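Cysteine protease (PDB 3OIS) probably hydrolyses peptide bonds as a cysteine peptidase of the papain family, and binds uridine-5'-diphosphate. Local coordinates at residues R27-Y35 / T232-L240; D71-N81 / W144-D152. All coordinates share one frame; numbering follows the deposited sequence.

Contact 1: R27-Y35 / T232-L240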
# COMPACT_ATOMS: atom_id res chain seq x y z
N ARG A 27 4.45 15.15 16.77
CA ARG A 27 3.79 14.94 15.50
C ARG A 27 3.94 13.48 15.04
O ARG A 27 5.05 12.92 15.01
CB ARG A 27 4.32 15.92 14.46
CG ARG A 27 3.46 15.92 13.25
CD ARG A 27 3.62 17.03 12.29
NE ARG A 27 2.52 16.74 11.41
CZ ARG A 27 1.34 17.34 11.48
NH1 ARG A 27 1.17 18.40 12.27
NH2 ARG A 27 0.37 16.93 10.69
N ARG A 28 2.83 12.82 14.74
CA ARG A 28 2.91 11.37 14.29
C ARG A 28 3.59 11.32 12.92
O ARG A 28 3.25 12.09 11.99
CB ARG A 28 1.54 10.70 14.20
CG ARG A 28 1.71 9.12 13.94
CD ARG A 28 0.26 8.48 14.05
NE ARG A 28 -0.22 8.53 15.42
CZ ARG A 28 -1.23 9.27 15.92
NH1 ARG A 28 -1.49 9.13 17.22
NH2 ARG A 28 -2.00 10.05 15.17
N LYS A 29 4.55 10.43 12.81
CA LYS A 29 5.38 10.41 11.61
C LYS A 29 4.64 9.96 10.37
O LYS A 29 3.92 8.95 10.36
CB LYS A 29 6.54 9.48 11.82
CG LYS A 29 7.37 9.27 10.51
CD LYS A 29 8.87 9.72 10.60
CE LYS A 29 9.85 8.87 9.69
NZ LYS A 29 10.33 7.59 10.33
N LYS A 30 4.80 10.74 9.31
CA LYS A 30 4.23 10.44 8.02
C LYS A 30 5.32 10.13 6.99
O LYS A 30 5.04 9.40 6.03
CB LYS A 30 3.36 11.62 7.54
CG LYS A 30 2.15 11.88 8.48
CD LYS A 30 0.96 10.95 8.07
CE LYS A 30 -0.16 10.99 9.12
NZ LYS A 30 -1.32 10.11 8.73
N SER A 31 6.52 10.75 7.13
CA SER A 31 7.64 10.50 6.12
C SER A 31 7.93 9.05 6.11
O SER A 31 8.25 8.48 7.15
CB SER A 31 8.94 11.25 6.54
OG SER A 31 8.92 12.50 5.92
N GLY A 32 7.81 8.38 4.94
CA GLY A 32 8.04 6.96 4.91
C GLY A 32 6.86 6.04 5.25
O GLY A 32 6.91 4.82 5.06
N TYR A 33 5.79 6.64 5.80
CA TYR A 33 4.56 5.94 6.21
C TYR A 33 3.37 6.53 5.44
O TYR A 33 3.45 6.65 4.22
CB TYR A 33 4.34 6.06 7.72
CG TYR A 33 5.45 5.49 8.53
CD1 TYR A 33 6.03 4.26 8.18
CD2 TYR A 33 5.85 6.10 9.76
CE1 TYR A 33 7.05 3.74 8.93
CE2 TYR A 33 6.89 5.54 10.54
CZ TYR A 33 7.48 4.39 10.12
OH TYR A 33 8.52 3.86 10.91
N GLY A 34 2.25 6.79 6.11
CA GLY A 34 1.16 7.42 5.39
C GLY A 34 -0.21 6.78 5.43
O GLY A 34 -1.14 7.22 4.73
N TYR A 35 -0.35 5.68 6.14
CA TYR A 35 -1.65 5.01 6.20
C TYR A 35 -2.49 5.61 7.35
O TYR A 35 -2.02 5.71 8.47
CB TYR A 35 -1.38 3.52 6.49
CG TYR A 35 -2.54 2.72 7.07
CD1 TYR A 35 -3.74 2.47 6.34
CD2 TYR A 35 -2.45 2.22 8.37
CE1 TYR A 35 -4.82 1.68 6.90
CE2 TYR A 35 -3.53 1.45 8.92
CZ TYR A 35 -4.69 1.20 8.20
OH TYR A 35 -5.70 0.39 8.79
N THR A 232 7.38 0.74 21.13
CA THR A 232 6.64 2.01 20.86
C THR A 232 6.01 2.06 19.45
O THR A 232 6.62 1.71 18.43
CB THR A 232 7.53 3.25 21.15
OG1 THR A 232 7.02 4.46 20.53
CG2 THR A 232 8.90 2.99 20.68
N LEU A 233 4.77 2.51 19.38
CA LEU A 233 4.12 2.76 18.09
C LEU A 233 4.79 3.92 17.39
O LEU A 233 4.91 5.05 17.97
CB LEU A 233 2.61 3.04 18.34
CG LEU A 233 1.79 3.39 17.04
CD1 LEU A 233 1.72 2.18 16.14
CD2 LEU A 233 0.31 3.70 17.48
N GLU A 234 5.26 3.68 16.17
CA GLU A 234 5.89 4.73 15.32
C GLU A 234 5.02 5.30 14.20
O GLU A 234 5.24 6.45 13.71
CB GLU A 234 7.17 4.20 14.67
CG GLU A 234 8.21 3.68 15.73
CD GLU A 234 8.69 4.80 16.68
OE1 GLU A 234 8.91 5.95 16.23
OE2 GLU A 234 8.81 4.56 17.87
N GLY A 235 4.06 4.52 13.72
CA GLY A 235 3.25 5.09 12.62
C GLY A 235 2.41 3.99 11.97
O GLY A 235 2.45 2.88 12.42
N GLY A 236 1.63 4.40 10.97
CA GLY A 236 0.74 3.56 10.19
C GLY A 236 1.29 3.42 8.79
O GLY A 236 1.53 4.43 8.14
N HIS A 237 1.47 2.16 8.35
CA HIS A 237 2.06 1.91 7.02
C HIS A 237 1.10 1.07 6.20
O HIS A 237 0.21 0.45 6.79
CB HIS A 237 3.44 1.22 7.14
CG HIS A 237 4.26 1.37 5.91
ND1 HIS A 237 5.15 0.42 5.44
CD2 HIS A 237 4.34 2.41 5.06
CE1 HIS A 237 5.74 0.88 4.36
NE2 HIS A 237 5.26 2.08 4.09
N ALA A 238 1.30 1.03 4.88
CA ALA A 238 0.44 0.16 4.01
C ALA A 238 1.35 -0.39 2.94
O ALA A 238 2.26 0.32 2.47
CB ALA A 238 -0.70 0.95 3.40
N VAL A 239 1.11 -1.68 2.64
CA VAL A 239 2.00 -2.38 1.67
C VAL A 239 1.15 -3.31 0.83
O VAL A 239 -0.03 -3.52 1.07
CB VAL A 239 3.05 -3.23 2.44
CG1 VAL A 239 3.97 -2.31 3.25
CG2 VAL A 239 2.35 -4.19 3.40
N LEU A 240 1.77 -3.85 -0.22
CA LEU A 240 1.17 -4.94 -1.02
C LEU A 240 1.70 -6.29 -0.47
O LEU A 240 2.93 -6.49 -0.34
CB LEU A 240 1.57 -4.77 -2.50
CG LEU A 240 0.89 -5.80 -3.45
CD1 LEU A 240 -0.57 -5.30 -3.73
CD2 LEU A 240 1.72 -5.88 -4.77
O HOH W 1 1.81 7.35 10.79
O HOH W 2 5.48 8.80 15.07
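Lys29 CB packs against Glu234 O, with Arg28 CG near the same oxygen, where the N-terminal segment of this papain-family protein meets strand 233-245 at a classic beta bulge, Glu234 and Gly235 both facing Val210. This first meeting is partly mediated by solvent: one water accepts from Lys29 N and donates to Glu234 O, while a second donates to Lys29 O at 2.7 Å and accepts from Gly236 N. A type II turn from Lys30 to Tyr33, closed by its own backbone bond, then swings the chain in. Gly32 O is held by Trp257 NE1, and the Trp257 ring stacks on His237. Tyr33 has CG beside its backbone N (chi1 -60°), and from there CD2 comes to 4.0 Å from Gly235 CA. The ring forms an offset edge-to-face pair, its edge turned toward the face of His237, the planes 66° apart. Further along, Gly236 O receives two backbone donors, weakly Gly34 N and more firmly Tyr35 N at 3.0 Å. Cys78, at the start of helix 78-93, touches His237, consistent with the cysteine-histidine layout of the family. Tyr35 OH is bonded to Asp282 OD2, while at the base of the same side chain Tyr35 CB lies 4.1 Å from Ala238 CB.

Contact 2: D71-N81 / W144-D152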
# COMPACT_ATOMS: atom_id res chain seq x y z
N ASP A 71 10.67 3.34 -4.12
CA ASP A 71 11.13 3.96 -2.89
C ASP A 71 10.25 5.19 -2.69
O ASP A 71 10.35 6.17 -3.47
CB ASP A 71 12.60 4.37 -3.01
CG ASP A 71 13.19 4.89 -1.73
OD1 ASP A 71 12.44 5.26 -0.78
OD2 ASP A 71 14.46 4.99 -1.65
N GLN A 72 9.37 5.19 -1.66
CA GLN A 72 8.48 6.35 -1.53
C GLN A 72 9.18 7.55 -0.97
O GLN A 72 8.64 8.64 -1.00
CB GLN A 72 7.32 5.98 -0.64
CG GLN A 72 7.68 5.84 0.82
CD GLN A 72 6.40 5.54 1.61
OE1 GLN A 72 5.78 6.44 2.30
NE2 GLN A 72 6.05 4.30 1.63
N GLY A 73 10.42 7.36 -0.48
CA GLY A 73 11.17 8.48 0.12
C GLY A 73 10.46 9.17 1.30
O GLY A 73 9.88 8.50 2.20
N ARG A 74 10.58 10.49 1.33
CA ARG A 74 10.38 11.22 2.57
C ARG A 74 8.97 11.78 2.72
O ARG A 74 8.78 12.72 3.52
CB ARG A 74 11.36 12.41 2.57
CG ARG A 74 12.83 11.96 2.54
CD ARG A 74 13.76 13.16 2.33
NE ARG A 74 13.64 13.54 0.94
CZ ARG A 74 14.10 14.69 0.43
NH1 ARG A 74 14.73 15.57 1.23
NH2 ARG A 74 13.95 14.93 -0.87
N ILE A 75 8.04 11.25 1.97
CA ILE A 75 6.64 11.66 2.13
C ILE A 75 5.73 10.46 2.54
O ILE A 75 6.14 9.28 2.53
CB ILE A 75 6.16 12.32 0.80
CG1 ILE A 75 6.18 11.33 -0.42
CG2 ILE A 75 6.83 13.70 0.63
CD1 ILE A 75 5.49 12.00 -1.73
N GLY A 76 4.44 10.78 2.80
CA GLY A 76 3.49 9.80 3.40
C GLY A 76 2.62 9.10 2.38
O GLY A 76 1.36 9.05 2.50
N SER A 77 3.30 8.60 1.32
CA SER A 77 2.61 8.14 0.16
C SER A 77 2.48 6.62 0.13
O SER A 77 2.28 6.05 -0.95
CB SER A 77 3.33 8.71 -1.10
OG SER A 77 4.65 8.19 -1.12
N CYS A 78 2.59 5.97 1.28
CA CYS A 78 2.62 4.47 1.26
C CYS A 78 1.36 3.89 0.60
O CYS A 78 1.48 2.87 -0.15
CB CYS A 78 2.77 3.80 2.66
SG CYS A 78 1.40 4.29 3.78
N THR A 79 0.16 4.46 0.88
CA THR A 79 -1.04 3.91 0.27
C THR A 79 -0.89 3.99 -1.26
O THR A 79 -1.30 3.03 -1.93
CB THR A 79 -2.34 4.54 0.74
OG1 THR A 79 -2.38 5.91 0.30
CG2 THR A 79 -2.41 4.46 2.26
N ALA A 80 -0.34 5.08 -1.84
CA ALA A 80 -0.24 5.19 -3.30
C ALA A 80 0.81 4.24 -3.84
O ALA A 80 0.72 3.79 -5.04
CB ALA A 80 0.18 6.56 -3.62
N ASN A 81 1.84 3.99 -3.03
CA ASN A 81 2.90 3.03 -3.43
C ASN A 81 2.41 1.58 -3.47
O ASN A 81 2.66 0.85 -4.47
CB ASN A 81 4.14 3.14 -2.55
CG ASN A 81 4.98 4.33 -2.88
OD1 ASN A 81 4.57 5.53 -2.66
ND2 ASN A 81 6.14 4.08 -3.42
N TRP A 144 3.63 11.94 -14.92
CA TRP A 144 3.49 12.70 -13.64
C TRP A 144 4.49 12.11 -12.66
O TRP A 144 4.12 11.20 -11.83
CB TRP A 144 2.03 12.68 -13.08
CG TRP A 144 1.82 13.79 -12.07
CD1 TRP A 144 1.58 13.65 -10.72
CD2 TRP A 144 1.87 15.21 -12.33
NE1 TRP A 144 1.53 14.89 -10.13
CE2 TRP A 144 1.64 15.87 -11.10
CE3 TRP A 144 2.10 15.98 -13.48
CZ2 TRP A 144 1.66 17.29 -10.98
CZ3 TRP A 144 2.04 17.40 -13.38
CH2 TRP A 144 1.86 18.03 -12.14
N PRO A 145 5.75 12.53 -12.80
CA PRO A 145 6.83 11.78 -12.16
C PRO A 145 6.90 12.01 -10.65
O PRO A 145 6.39 13.00 -10.14
CB PRO A 145 8.11 12.30 -12.84
CG PRO A 145 7.70 13.46 -13.74
CD PRO A 145 6.22 13.44 -13.88
N TYR A 146 7.54 11.07 -9.97
CA TYR A 146 7.66 11.11 -8.51
C TYR A 146 8.72 12.06 -8.00
O TYR A 146 9.79 12.14 -8.58
CB TYR A 146 7.98 9.67 -8.05
CG TYR A 146 7.62 9.45 -6.59
CD1 TYR A 146 6.27 9.35 -6.20
CD2 TYR A 146 8.65 9.34 -5.63
CE1 TYR A 146 5.94 9.16 -4.81
CE2 TYR A 146 8.37 9.23 -4.24
CZ TYR A 146 6.98 9.09 -3.88
OH TYR A 146 6.68 8.88 -2.55
N GLY A 147 8.44 12.81 -6.92
CA GLY A 147 9.46 13.66 -6.32
C GLY A 147 9.10 13.67 -4.86
O GLY A 147 7.95 13.90 -4.56
N ASP A 148 10.04 13.32 -3.99
CA ASP A 148 9.72 13.11 -2.55
C ASP A 148 10.11 14.32 -1.67
O ASP A 148 10.31 14.12 -0.50
CB ASP A 148 10.37 11.83 -2.02
CG ASP A 148 11.85 12.05 -1.64
OD1 ASP A 148 12.51 12.84 -2.37
OD2 ASP A 148 12.33 11.44 -0.71
N THR A 149 10.22 15.54 -2.25
CA THR A 149 10.43 16.73 -1.41
C THR A 149 9.45 16.70 -0.24
O THR A 149 8.22 16.62 -0.48
CB THR A 149 10.20 18.02 -2.18
OG1 THR A 149 11.12 18.09 -3.29
CG2 THR A 149 10.48 19.20 -1.32
N PRO A 150 9.95 16.75 1.01
CA PRO A 150 9.04 16.56 2.15
C PRO A 150 8.40 17.87 2.61
O PRO A 150 8.79 19.00 2.13
CB PRO A 150 9.95 15.99 3.26
CG PRO A 150 11.38 16.64 2.91
CD PRO A 150 11.40 16.64 1.38
N ALA A 151 7.45 17.75 3.51
CA ALA A 151 6.92 18.92 4.22
C ALA A 151 8.04 19.64 4.91
O ALA A 151 8.98 19.04 5.41
CB ALA A 151 5.84 18.54 5.15
N ASP A 152 8.01 20.98 4.86
CA ASP A 152 8.92 21.77 5.68
C ASP A 152 8.76 21.51 7.21
O ASP A 152 7.65 21.44 7.75
CB ASP A 152 8.63 23.24 5.39
CG ASP A 152 9.52 24.16 6.22
OD1 ASP A 152 10.70 24.28 5.91
OD2 ASP A 152 9.02 24.68 7.22
O HOH W 3 7.09 14.96 4.44
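Arg74 and Asp148 meet where the loop leading into the central helix of the papain-like fold, 78-93, is covered by the irregular segment 144-152. Along the arginine, CB sits among Asp148 OD2, Asp148 O and Pro150 CB, and CG also packs against OD2. A bend about the CG-CD bond (chi3 -74°) then turns the head to the carboxylate. NE donates to Asp148 OD2 at 3.0 Å, and at the tip NH2 reaches Asp148 OD1 at 2.9 Å. This side-on salt bridge puts one nitrogen on each oxygen, and both acceptors lie in the guanidinium plane; that plane is nevertheless 48° from the carboxylate, whose oxygens are met from above their own plane. Arg74 CZ lies 3.5 Å from Pro150 CD, which covers one guanidinium face over its centre, and NH1 rests on the same proline. The Arg74 backbone N adds a bond to OD2 from the face that NE uses.

Deeper in, Tyr146 OH donates to Gln72 O at 2.5 Å, in the carbonyl plane on a lone pair, and accepts from Ser77 OG at 2.6 Å. Ile75 packs beside the hydroxyl: its CD1 is 3.9 Å from Tyr146 CZ, and CG2 lies 3.4 Å from Thr149 O. The Tyr146 ring also makes a cation-pi contact with Arg104 of helix 104-114.

The contact thus pairs charges toward the surface and, further in, a hydroxyl bonded on both sides. The aspartate is gripped by three N-H groups of a single residue, backbone and side chain together, which probably stabilises its negative charge and limits the swing of the arginine; the tyrosine hydroxyl, both donor and acceptor, ties the turn at Gln72 to Ser77 at the N-cap of the helix.

In the fold
The two contacts converge on one element, the start of helix 78-93: contact 2 includes it, while three side chains of contact 1 touch Cys78 there. In sequence, both segments of contact 2 fall between the two segments of contact 1, and the centres of the contacts are 13 Å apart. They also join directly, through a probable bond from Gly32 N to Ile75 O. Both are partly buried. Contact 1 has the larger share of buried residues and relies on backbone bonds, aromatic rings and bridging waters against a sheet strand; contact 2 joins irregular segments, with a salt bridge toward the surface and, further in, a tyrosine hydroxyl that donates one bond and accepts another.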